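Local coordinates for beta-galactosidase (Trichoderma reesei, PDB 3OG2), which probably hydrolyses terminal non-reducing beta-D-galactose residues in beta-D-galactosides, as a glycoprotein of glycoside hydrolase family 35, at residues 556-561 and 583-588. Sequence-based numbering, arbitrary orientation.
Sequences YNYWVP and IINGGY. With NAG (2-acetamido-2-deoxy-beta-D-glucopyranose), chain B.
Trp559 turns its indole toward the backbone carbonyls of residues 584-588. CG is anti to the carbonyl carbon of Trp559 (chi1 -58°), and from there the ring reaches along residues 586-588. Trp559 CB lies 3.8 Å from Ile584 O. Further out, Trp559 CD1 is 3.2 Å from Gly586 O. Trp559 NE1 donates a bent hydrogen bond to Gly587 O (3.0 Å, 137° at the hydrogen). That oxygen lies near the indole plane, but the donor stands above the carbonyl plane. At the far rim, CZ2 and CH2 meet Tyr588 O. An alanine at Trp559 would probably leave Gly587 O without its indole donor and open a gap beside residues 586-588. The backbones pair as short antiparallel strands: Trp559 and Ile584 exchange two hydrogen bonds, and Gly586 N adds a third to Asn557 O. The Asn585 amide stacks on the Tyr558 ring, planes 7° apart, with Asn585 CB in CH-pi contact over its face. Glu613 holds Asn585 ND2, and Arg537 binds Tyr558 OH. In this domain 3 sheet, away from the galactose site, strand 558-559 forms one edge and strand 583-585 joins it to strand 612-615. Helix 357-370 and strand 589-596 pack on Trp559, with Lys363 in cation-pi contact.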
ATOM      1  N   TYR A 556     -10.120  -2.956  20.962  1.00  7.88           N
ATOM      2  CA  TYR A 556     -10.066  -3.073  19.503  1.00  7.89           C
ATOM      3  C   TYR A 556     -11.396  -2.678  18.865  1.00  7.71           C
ATOM      4  O   TYR A 556     -11.406  -2.292  17.698  1.00  9.13           O
ATOM      5  CB  TYR A 556      -9.854  -4.535  19.148  1.00  8.84           C
ATOM      6  CG  TYR A 556      -8.438  -5.063  19.235  1.00  7.97           C
ATOM      7  CD1 TYR A 556      -7.306  -4.275  19.376  1.00  8.24           C
ATOM      8  CD2 TYR A 556      -8.280  -6.467  19.123  1.00  8.27           C
ATOM      9  CE1 TYR A 556      -6.029  -4.865  19.430  1.00  8.54           C
ATOM     10  CE2 TYR A 556      -7.011  -7.047  19.141  1.00  9.06           C
ATOM     11  CZ  TYR A 556      -5.890  -6.239  19.303  1.00  8.53           C
ATOM     12  OH  TYR A 556      -4.640  -6.810  19.316  1.00  8.93           O
ATOM     13  N   ASN A 557     -12.503  -2.789  19.597  1.00  7.56           N
ATOM     14  CA  ASN A 557     -13.806  -2.464  19.009  1.00  8.34           C
ATOM     15  C   ASN A 557     -14.310  -1.073  19.330  1.00  7.75           C
ATOM     16  O   ASN A 557     -15.460  -0.764  19.030  1.00  9.13           O
ATOM     17  CB  ASN A 557     -14.860  -3.501  19.523  1.00 10.91           C
ATOM     18  CG  ASN A 557     -14.455  -4.902  19.073  1.00 12.73           C
ATOM     19  OD1 ASN A 557     -14.250  -5.257  17.915  1.00 15.16           O
ATOM     20  ND2 ASN A 557     -14.365  -5.744  20.099  1.00 20.99           N
ATOM     21  N   TYR A 558     -13.480  -0.223  19.906  1.00  7.90           N
ATOM     22  CA  TYR A 558     -13.860   1.170  20.155  1.00  7.53           C
ATOM     23  C   TYR A 558     -13.366   2.082  19.020  1.00  6.66           C
ATOM     24  O   TYR A 558     -12.365   1.770  18.339  1.00  7.47           O
ATOM     25  CB  TYR A 558     -13.208   1.683  21.478  1.00  8.53           C
ATOM     26  CG  TYR A 558     -13.905   1.236  22.742  1.00  8.35           C
ATOM     27  CD1 TYR A 558     -13.957  -0.135  23.103  1.00  9.96           C
ATOM     28  CD2 TYR A 558     -14.490   2.128  23.631  1.00  9.81           C
ATOM     29  CE1 TYR A 558     -14.590  -0.524  24.287  1.00 10.34           C
ATOM     30  CE2 TYR A 558     -15.133   1.744  24.818  1.00 10.37           C
ATOM     31  CZ  TYR A 558     -15.161   0.403  25.117  1.00 10.11           C
ATOM     32  OH  TYR A 558     -15.810  -0.007  26.291  1.00 11.15           O
ATOM     33  N   TRP A 559     -14.065   3.208  18.863  1.00  6.81           N
ATOM     34  CA  TRP A 559     -13.836   4.107  17.753  1.00  6.70           C
ATOM     35  C   TRP A 559     -13.978   5.516  18.266  1.00  6.32           C
ATOM     36  O   TRP A 559     -14.751   5.764  19.205  1.00  7.61           O
ATOM     37  CB  TRP A 559     -14.895   3.864  16.641  1.00  7.62           C
ATOM     38  CG  TRP A 559     -14.897   2.456  16.147  1.00  6.97           C
ATOM     39  CD1 TRP A 559     -15.690   1.449  16.632  1.00  7.46           C
ATOM     40  CD2 TRP A 559     -14.104   1.874  15.119  1.00  6.92           C
ATOM     41  NE1 TRP A 559     -15.440   0.265  15.948  1.00  7.36           N
ATOM     42  CE2 TRP A 559     -14.454   0.509  15.021  1.00  7.30           C
ATOM     43  CE3 TRP A 559     -13.096   2.390  14.266  1.00  7.24           C
ATOM     44  CZ2 TRP A 559     -13.871  -0.378  14.108  1.00  7.67           C
ATOM     45  CZ3 TRP A 559     -12.532   1.491  13.369  1.00  6.63           C
ATOM     46  CH2 TRP A 559     -12.894   0.153  13.278  1.00  7.58           C
ATOM     47  N   VAL A 560     -13.270   6.455  17.627  1.00  7.04           N
ATOM     48  CA  VAL A 560     -13.351   7.843  18.057  1.00  7.46           C
ATOM     49  C   VAL A 560     -13.525   8.753  16.855  1.00  7.01           C
ATOM     50  O   VAL A 560     -12.630   9.539  16.476  1.00  8.31           O
ATOM     51  CB  VAL A 560     -12.109   8.257  18.869  1.00  7.32           C
ATOM     52  CG1 VAL A 560     -12.369   9.577  19.586  1.00 10.07           C
ATOM     53  CG2 VAL A 560     -11.689   7.194  19.889  1.00 10.20           C
ATOM     54  N   PRO A 561     -14.692   8.712  16.214  1.00  7.01           N
ATOM     55  CA  PRO A 561     -14.949   9.641  15.092  1.00  7.82           C
ATOM     56  C   PRO A 561     -15.018  11.073  15.618  1.00  7.85           C
ATOM     57  O   PRO A 561     -15.479  11.345  16.723  1.00  9.08           O
ATOM     58  CB  PRO A 561     -16.347   9.153  14.579  1.00  8.79           C
ATOM     59  CG  PRO A 561     -16.980   8.647  15.859  1.00  8.19           C
ATOM     60  CD  PRO A 561     -15.854   7.879  16.536  1.00  7.75           C
ATOM     61  N   ILE A 583     -17.348   8.856  21.277  1.00  7.79           N
ATOM     62  CA  ILE A 583     -16.689   7.578  21.456  1.00  8.04           C
ATOM     63  C   ILE A 583     -17.723   6.478  21.222  1.00  7.82           C
ATOM     64  O   ILE A 583     -18.812   6.566  21.788  1.00 10.44           O
ATOM     65  CB  ILE A 583     -16.066   7.438  22.852  1.00  8.92           C
ATOM     66  CG1 ILE A 583     -14.987   8.516  23.093  1.00 10.46           C
ATOM     67  CG2 ILE A 583     -15.507   6.045  23.065  1.00 11.37           C
ATOM     68  CD1 ILE A 583     -14.536   8.661  24.523  1.00 12.23           C
ATOM     69  N   ILE A 584     -17.393   5.518  20.351  1.00  8.02           N
ATOM     70  CA  ILE A 584     -18.385   4.470  20.050  1.00  8.54           C
ATOM     71  C   ILE A 584     -17.744   3.120  20.311  1.00  8.35           C
ATOM     72  O   ILE A 584     -16.654   2.825  19.799  1.00 10.38           O
ATOM     73  CB  ILE A 584     -18.909   4.592  18.602  1.00  8.31           C
ATOM     74  CG1 ILE A 584     -19.623   5.932  18.413  1.00 10.64           C
ATOM     75  CG2 ILE A 584     -19.787   3.377  18.225  1.00 10.51           C
ATOM     76  CD1 ILE A 584     -20.216   6.230  17.058  1.00 12.59           C
ATOM     77  N   ASN A 585     -18.451   2.295  21.093  1.00  9.42           N
ATOM     78  CA  ASN A 585     -18.002   0.924  21.359  1.00  9.28           C
ATOM     79  C   ASN A 585     -18.844  -0.027  20.498  1.00  8.28           C
ATOM     80  O   ASN A 585     -20.080  -0.129  20.762  1.00  9.48           O
ATOM     81  CB  ASN A 585     -18.154   0.643  22.849  1.00 10.48           C
ATOM     82  CG  ASN A 585     -18.010  -0.814  23.210  1.00 10.31           C
ATOM     83  OD1 ASN A 585     -17.392  -1.587  22.476  1.00 12.72           O
ATOM     84  ND2 ASN A 585     -18.616  -1.178  24.357  1.00 12.92           N
ATOM     85  N   GLY A 586     -18.224  -0.676  19.535  1.00  8.54           N
ATOM     86  CA  GLY A 586     -18.906  -1.633  18.691  1.00  9.62           C
ATOM     87  C   GLY A 586     -18.728  -1.254  17.238  1.00  8.45           C
ATOM     88  O   GLY A 586     -18.541  -0.075  16.858  1.00 10.00           O
ATOM     89  N   GLY A 587     -18.807  -2.263  16.386  1.00  9.52           N
ATOM     90  CA  GLY A 587     -18.807  -2.051  14.939  1.00  8.87           C
ATOM     91  C   GLY A 587     -17.503  -2.502  14.314  1.00  8.76           C
ATOM     92  O   GLY A 587     -16.424  -2.404  14.898  1.00  9.39           O
ATOM     93  N   TYR A 588     -17.603  -2.962  13.056  1.00  8.87           N
ATOM     94  CA  TYR A 588     -16.428  -3.303  12.268  1.00  8.37           C
ATOM     95  C   TYR A 588     -15.685  -2.067  11.778  1.00  8.05           C
ATOM     96  O   TYR A 588     -14.460  -2.086  11.603  1.00  8.70           O
ATOM     97  CB  TYR A 588     -16.902  -4.134  11.110  1.00  8.87           C
ATOM     98  CG  TYR A 588     -15.953  -4.424   9.976  1.00  8.74           C
ATOM     99  CD1 TYR A 588     -14.972  -5.418  10.008  1.00  8.78           C
ATOM    100  CD2 TYR A 588     -16.102  -3.673   8.806  1.00  8.89           C
ATOM    101  CE1 TYR A 588     -14.134  -5.669   8.944  1.00  9.63           C
ATOM    102  CE2 TYR A 588     -15.287  -3.921   7.705  1.00 10.65           C
ATOM    103  CZ  TYR A 588     -14.303  -4.909   7.802  1.00  9.58           C
ATOM    104  OH  TYR A 588     -13.507  -5.158   6.710  1.00 11.39           O
TER
HETATM  105  C1  NAG B   1     -15.251  -9.184  11.388  1.00 11.13           C
HETATM  106  C2  NAG B   1     -14.456 -10.471  11.018  1.00 11.55           C
HETATM  107  C3  NAG B   1     -13.571 -10.893  12.186  1.00 11.48           C
HETATM  108  C4  NAG B   1     -12.623  -9.692  12.534  1.00  9.53           C
HETATM  109  C5  NAG B   1     -13.486  -8.430  12.779  1.00  9.64           C
HETATM  110  C6  NAG B   1     -12.590  -7.201  12.927  1.00  9.77           C
HETATM  111  C7  NAG B   1     -15.862 -11.863   9.579  1.00 19.65           C
HETATM  112  C8  NAG B   1     -16.837 -12.997   9.534  1.00 24.89           C
HETATM  113  N2  NAG B   1     -15.409 -11.535  10.794  1.00 14.79           N
HETATM  114  O3  NAG B   1     -12.748 -11.973  11.717  1.00 14.95           O
HETATM  115  O4  NAG B   1     -12.007 -10.000  13.781  1.00  9.37           O
HETATM  116  O5  NAG B   1     -14.243  -8.187  11.594  1.00 10.82           O
HETATM  117  O6  NAG B   1     -13.409  -6.134  13.396  1.00 10.10           O
HETATM  118  O7  NAG B   1     -15.569 -11.174   8.585  1.00 22.16           O
HETATM  119  O   HOH W   1     -13.938  -3.565  15.695  1.00 13.76           O